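Local coordinates for protein phosphoserine aminotransferase (Bacillus circulans, PDB 2C0R) that catalyses the reversible, pyridoxal-phosphate-dependent conversion of 3-phosphohydroxypyruvate to phosphoserine, a step of serine biosynthesis that also has a counterpart in pyridoxine biosynthesis, at residues A[14-17]-A[18-21]; A[56-59]-A[60-64]; A[259-262]-A[263-266]. The protein carries 1 engineered substitution. All coordinates share one frame; numbering follows the deposited sequence.

Contact 1: A[14-17]-A[18-21]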
# COMPACT_ATOMS: atom_id res chain seq x y z
N ALA A 14 -8.94 -10.97 11.20
CA ALA A 14 -10.38 -10.92 11.01
C ALA A 14 -10.87 -9.49 10.82
O ALA A 14 -10.36 -8.54 11.41
CB ALA A 14 -10.99 -11.52 12.27
N LEU A 15 -11.84 -9.34 9.95
CA LEU A 15 -12.63 -8.14 9.85
C LEU A 15 -14.03 -8.38 10.37
O LEU A 15 -14.44 -9.54 10.35
CB LEU A 15 -12.73 -7.64 8.39
CG LEU A 15 -11.56 -6.70 8.05
CD1 LEU A 15 -10.42 -7.50 7.42
CD2 LEU A 15 -11.99 -5.58 7.12
N PRO A 16 -14.75 -7.35 10.79
CA PRO A 16 -16.16 -7.56 11.18
C PRO A 16 -16.96 -8.09 10.00
O PRO A 16 -16.86 -7.52 8.89
CB PRO A 16 -16.61 -6.15 11.55
CG PRO A 16 -15.35 -5.45 11.97
CD PRO A 16 -14.36 -5.96 10.94
N LEU A 17 -17.71 -9.17 10.19
CA LEU A 17 -18.51 -9.70 9.07
C LEU A 17 -19.41 -8.62 8.46
O LEU A 17 -19.58 -8.58 7.25
CB LEU A 17 -19.38 -10.86 9.53
CG LEU A 17 -20.22 -11.52 8.46
CD1 LEU A 17 -19.39 -11.91 7.23
CD2 LEU A 17 -20.89 -12.76 9.07
N GLU A 18 -19.95 -7.73 9.29
CA GLU A 18 -20.85 -6.67 8.80
C GLU A 18 -20.11 -5.73 7.85
O GLU A 18 -20.63 -5.21 6.85
CB GLU A 18 -21.42 -5.82 9.93
CG GLU A 18 -20.49 -5.69 11.12
CD GLU A 18 -20.66 -6.67 12.26
OE1 GLU A 18 -20.25 -7.85 12.14
OE2 GLU A 18 -21.17 -6.27 13.33
N VAL A 19 -18.86 -5.45 8.19
CA VAL A 19 -18.07 -4.58 7.32
C VAL A 19 -17.81 -5.26 5.99
O VAL A 19 -17.91 -4.62 4.94
CB VAL A 19 -16.75 -4.25 8.03
CG1 VAL A 19 -15.78 -3.64 7.03
CG2 VAL A 19 -17.03 -3.28 9.17
N LEU A 20 -17.46 -6.56 6.01
CA LEU A 20 -17.25 -7.28 4.77
C LEU A 20 -18.54 -7.29 3.97
O LEU A 20 -18.51 -7.11 2.78
CB LEU A 20 -16.82 -8.70 5.06
CG LEU A 20 -15.45 -8.86 5.73
CD1 LEU A 20 -15.24 -10.31 6.11
CD2 LEU A 20 -14.35 -8.41 4.79
N GLU A 21 -19.67 -7.49 4.62
CA GLU A 21 -20.94 -7.53 3.89
C GLU A 21 -21.27 -6.18 3.28
O GLU A 21 -21.78 -6.08 2.15
CB GLU A 21 -22.06 -7.98 4.80
CG GLU A 21 -21.89 -9.45 5.23
CD GLU A 21 -23.00 -9.83 6.21
OE1 GLU A 21 -23.66 -8.90 6.76
OE2 GLU A 21 -23.19 -11.05 6.40
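P16 and V19 lie flank to flank, both side chains pointing the same way. The methyl CG2 of V19 rests on the pyrrolidine ring, 3.8 Å from P16 CB and nearly as close to CG. V19 has its other methyl anti to the backbone N (chi1 166°), which turns CG1 toward L15, whose CD2 is 4.3 Å from it. L20 sets its CG and CD2 against L15 CB, with CG 4.0 Å from it. Apolar residues suit these buried places: M247 and W254 of helix 242-257 cover L15, P16 and V19, while L20 meets R4 and E39 of the second subunit.

P16 suits the N-cap position because its ring fixes phi while its carbonyl stays available. That oxygen takes the N-H of L20 (P16 O to L20 N 3.1 Å, a straight 164°) and, weakly, that of V19. On the outer side, L17 packs on V28 of the second subunit and E21 lies aslant over it, with L17 CD1 4.0 Å from E21 CG; an alanine here, lacking CG and both methyls, would probably leave that stem and V28 without their apolar neighbour. E18 lays its CG against P16 CB and sends its carboxylate to a salt bridge with R258.

The whole is a helix N-terminus with proline at the N-cap position, opening helix 17-25 beside the second subunit, whose E39 accepts a hydrogen bond from L15 N.

Contact 2: A[56-59]-A[60-64]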
# COMPACT_ATOMS: atom_id res chain seq x y z
N ALA A 56 -11.39 12.09 10.57
CA ALA A 56 -12.28 12.64 11.55
C ALA A 56 -12.88 11.57 12.45
O ALA A 56 -13.00 11.78 13.66
CB ALA A 56 -13.45 13.39 10.90
N ARG A 57 -13.25 10.43 11.89
CA ARG A 57 -13.82 9.40 12.79
C ARG A 57 -12.78 8.82 13.72
O ARG A 57 -13.07 8.48 14.87
CB ARG A 57 -14.33 8.26 11.90
CG ARG A 57 -15.59 8.58 11.19
CD ARG A 57 -16.10 7.36 10.44
NE ARG A 57 -17.31 7.60 9.69
CZ ARG A 57 -18.42 8.21 10.02
NH1 ARG A 57 -18.57 8.77 11.22
NH2 ARG A 57 -19.44 8.31 9.19
N LEU A 58 -11.55 8.67 13.25
CA LEU A 58 -10.48 8.15 14.14
C LEU A 58 -10.22 9.14 15.26
O LEU A 58 -10.17 8.74 16.41
CB LEU A 58 -9.24 7.91 13.30
CG LEU A 58 -7.98 7.32 13.88
CD1 LEU A 58 -8.08 6.38 15.03
CD2 LEU A 58 -7.26 6.60 12.70
N LEU A 59 -10.06 10.43 14.97
CA LEU A 59 -9.87 11.41 16.03
C LEU A 59 -11.05 11.41 17.00
O LEU A 59 -10.82 11.51 18.22
CB LEU A 59 -9.61 12.81 15.47
CG LEU A 59 -8.25 12.94 14.79
CD1 LEU A 59 -8.17 14.29 14.10
CD2 LEU A 59 -7.10 12.84 15.77
N ALA A 60 -12.26 11.29 16.48
CA ALA A 60 -13.41 11.28 17.38
C ALA A 60 -13.35 10.04 18.30
O ALA A 60 -13.69 10.17 19.49
CB ALA A 60 -14.71 11.36 16.61
N LEU A 61 -12.97 8.89 17.79
CA LEU A 61 -12.91 7.73 18.68
C LEU A 61 -11.96 7.99 19.84
O LEU A 61 -12.14 7.42 20.92
CB LEU A 61 -12.47 6.49 17.87
CG LEU A 61 -13.61 5.86 17.04
CD1 LEU A 61 -13.02 4.86 16.04
CD2 LEU A 61 -14.66 5.16 17.91
N LEU A 62 -10.94 8.82 19.60
CA LEU A 62 -9.96 9.12 20.63
C LEU A 62 -10.32 10.31 21.49
O LEU A 62 -9.50 10.80 22.30
CB LEU A 62 -8.58 9.33 19.96
CG LEU A 62 -7.93 8.05 19.39
CD1 LEU A 62 -6.81 8.53 18.46
CD2 LEU A 62 -7.40 7.13 20.47
N GLY A 63 -11.54 10.78 21.33
CA GLY A 63 -12.01 11.89 22.16
C GLY A 63 -11.75 13.26 21.57
O GLY A 63 -11.73 14.27 22.30
N ASN A 64 -11.52 13.35 20.24
CA ASN A 64 -11.18 14.59 19.55
C ASN A 64 -10.02 15.34 20.17
O ASN A 64 -10.14 16.53 20.45
CB ASN A 64 -12.43 15.48 19.42
CG ASN A 64 -13.36 14.92 18.33
OD1 ASN A 64 -14.59 14.98 18.40
ND2 ASN A 64 -12.74 14.33 17.32
O HOH W 1 -13.30 14.34 14.59
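L62 reaches back along the helix over L58 and L59, where its CB, CG and CD1 each have a neighbour. CB lies 3.6 Å from the carbonyl oxygen of L59, while CG moves on to L58 O, at 3.8 Å. At the tip, CD1 stays near that same oxygen and comes 4.2 Å from CD1 of L58, an apolar pairing one turn apart; the other methyl, CD2, meets L261 instead. The first torsion (chi1 -71°) sets CG anti to the carbonyl carbon, which directs the fork back along the helix rather than on into the loop. Leucine suits the place, being long enough to reach L58 and wholly apolar.

The helix then ends. L62 is the first residue to leave helical angles, and G63 turns with a positive phi, where any beta carbon would crowd the carbonyl oxygen of the residue before. The result is a Schellman motif: N64 N bonds to L59 O at 2.8 Å, arriving from above the carbonyl plane, and G63 N bonds to A60 O. N64 then folds its amide back beside the helix, with ND2 3.4 Å from L59 C. A water joins that nitrogen to the helix, accepting from N64 ND2 and donating to A56 O at 2.7 Å, so the A56 carbonyl serves both the water and A60 N.

This end of helix 45-61 rests against the sheet: L58 meets V206 and I208 of strand 205-210 and V70 of strand 68-73, and L62 meets I208. L61 faces helix 242-257, packing on L252 and I255, while R57 pairs with E53 within its own helix.

Contact 3: A[259-262]-A[263-266]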
# COMPACT_ATOMS: atom_id res chain seq x y z
N GLY A 259 -19.72 0.71 20.60
CA GLY A 259 -19.54 1.44 21.87
C GLY A 259 -18.23 2.17 21.95
O GLY A 259 -17.76 2.51 23.05
N GLY A 260 -17.58 2.39 20.83
CA GLY A 260 -16.29 3.04 20.76
C GLY A 260 -15.21 2.27 21.47
O GLY A 260 -15.29 1.04 21.64
N LEU A 261 -14.15 2.99 21.92
CA LEU A 261 -13.01 2.29 22.44
C LEU A 261 -13.32 1.66 23.79
O LEU A 261 -12.78 0.58 24.06
CB LEU A 261 -11.82 3.27 22.57
CG LEU A 261 -11.39 3.92 21.25
CD1 LEU A 261 -10.12 4.72 21.44
CD2 LEU A 261 -11.22 2.84 20.18
N GLU A 262 -14.19 2.28 24.57
CA GLU A 262 -14.59 1.62 25.82
C GLU A 262 -15.36 0.34 25.53
O GLU A 262 -15.18 -0.66 26.22
CB GLU A 262 -15.48 2.54 26.66
CG GLU A 262 -14.74 3.66 27.34
CD GLU A 262 -13.97 3.28 28.57
OE1 GLU A 262 -13.98 2.08 28.93
OE2 GLU A 262 -13.39 4.22 29.16
N GLY A 263 -16.20 0.36 24.49
CA GLY A 263 -16.97 -0.86 24.19
C GLY A 263 -16.07 -1.98 23.69
O GLY A 263 -16.28 -3.10 24.18
N VAL A 264 -15.14 -1.72 22.76
CA VAL A 264 -14.32 -2.79 22.24
C VAL A 264 -13.38 -3.28 23.33
O VAL A 264 -13.10 -4.48 23.45
CB VAL A 264 -13.53 -2.45 20.95
CG1 VAL A 264 -14.55 -2.27 19.81
CG2 VAL A 264 -12.65 -1.23 21.11
N GLN A 265 -12.95 -2.38 24.21
CA GLN A 265 -12.09 -2.79 25.32
C GLN A 265 -12.80 -3.80 26.19
O GLN A 265 -12.21 -4.82 26.59
CB GLN A 265 -11.67 -1.55 26.13
CG GLN A 265 -10.69 -1.97 27.23
CD GLN A 265 -10.28 -0.81 28.11
OE1 GLN A 265 -11.07 0.06 28.51
NE2 GLN A 265 -8.98 -0.82 28.39
N GLN A 266 -14.06 -3.49 26.51
CA GLN A 266 -14.80 -4.41 27.39
C GLN A 266 -14.98 -5.74 26.73
O GLN A 266 -14.83 -6.80 27.37
CB GLN A 266 -16.13 -3.73 27.70
CG GLN A 266 -17.10 -4.63 28.46
CD GLN A 266 -18.38 -3.90 28.78
OE1 GLN A 266 -18.69 -3.68 29.94
NE2 GLN A 266 -19.19 -3.51 27.81
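V264 turns its two methyls against the backbone of G260 and L261. CG1 lies anti to the carbonyl carbon (chi1 -67°), which leaves CG2 in the crowded position between the backbone N and the carbonyl carbon, 3.5 Å from both L261 O and G260 O. CG2 also comes within 4.4 Å of CD2 of L261, a loose apolar touch. Valine's compact side chain suits the buried spot, one methyl lying on both carbonyl oxygens while the residue's own N-H is spent on G260 O, in a nearly linear bond.

E262 and Q265 take opposite habits. E262 swings CG to the side of its backbone N and folds again at chi2, whereas Q265 sets CG anti to the N and runs straight out. The two nevertheless end side by side, pointing the same way, their carboxylate and amide planes 59° apart. Two oxygens face each other here, OE1 of E262 3.6 Å from OE1 of Q265, and no hydrogen bond joins them. The CB of Q265 also rests 3.2 Å from L261 O. Q266, extended and exposed, touches E262 O through its CB.

Glycine suits 263: a beta carbon would run into G259 CA. Its absence probably helps the chain close up, and G263 N reaches G259 O at 3.0 Å, coming from well above the carbonyl plane rather than along a lone pair. L261 packs on L179 and L62, and Q265 touches R181 and P182.

Positive phi at both G259 and G260 favours glycine there. G259 is the C-prime residue of a Schellman motif that ends helix 242-257, and the chain passes directly into helix 260-280: a glycine-rich junction between two consecutive helices.

How the contacts relate
Contacts 2 and 3 touch: CD1 of L261 packs 3.8 Å from CD2 of L62, and CD2 of L61 lies 3.9 Å from CA of G260, so the C-terminal end of helix 45-61 and the turn after it pack on the N-terminal part of helix 260-280. Their centres are about 13 Å apart. Contact 1 stands off, its nearest atoms about 8 Å from contact 3 and 11 Å from contact 2, yet helix 242-257 packs against both contact 1 and contact 2. Contact 1 approaches the cofactor pocket without touching the cofactor: the L15 side chain is about 7 Å from that of Q196 and 14 Å from the bound pyridoxal phosphate. Contacts 2 and 3 lie away from the active site.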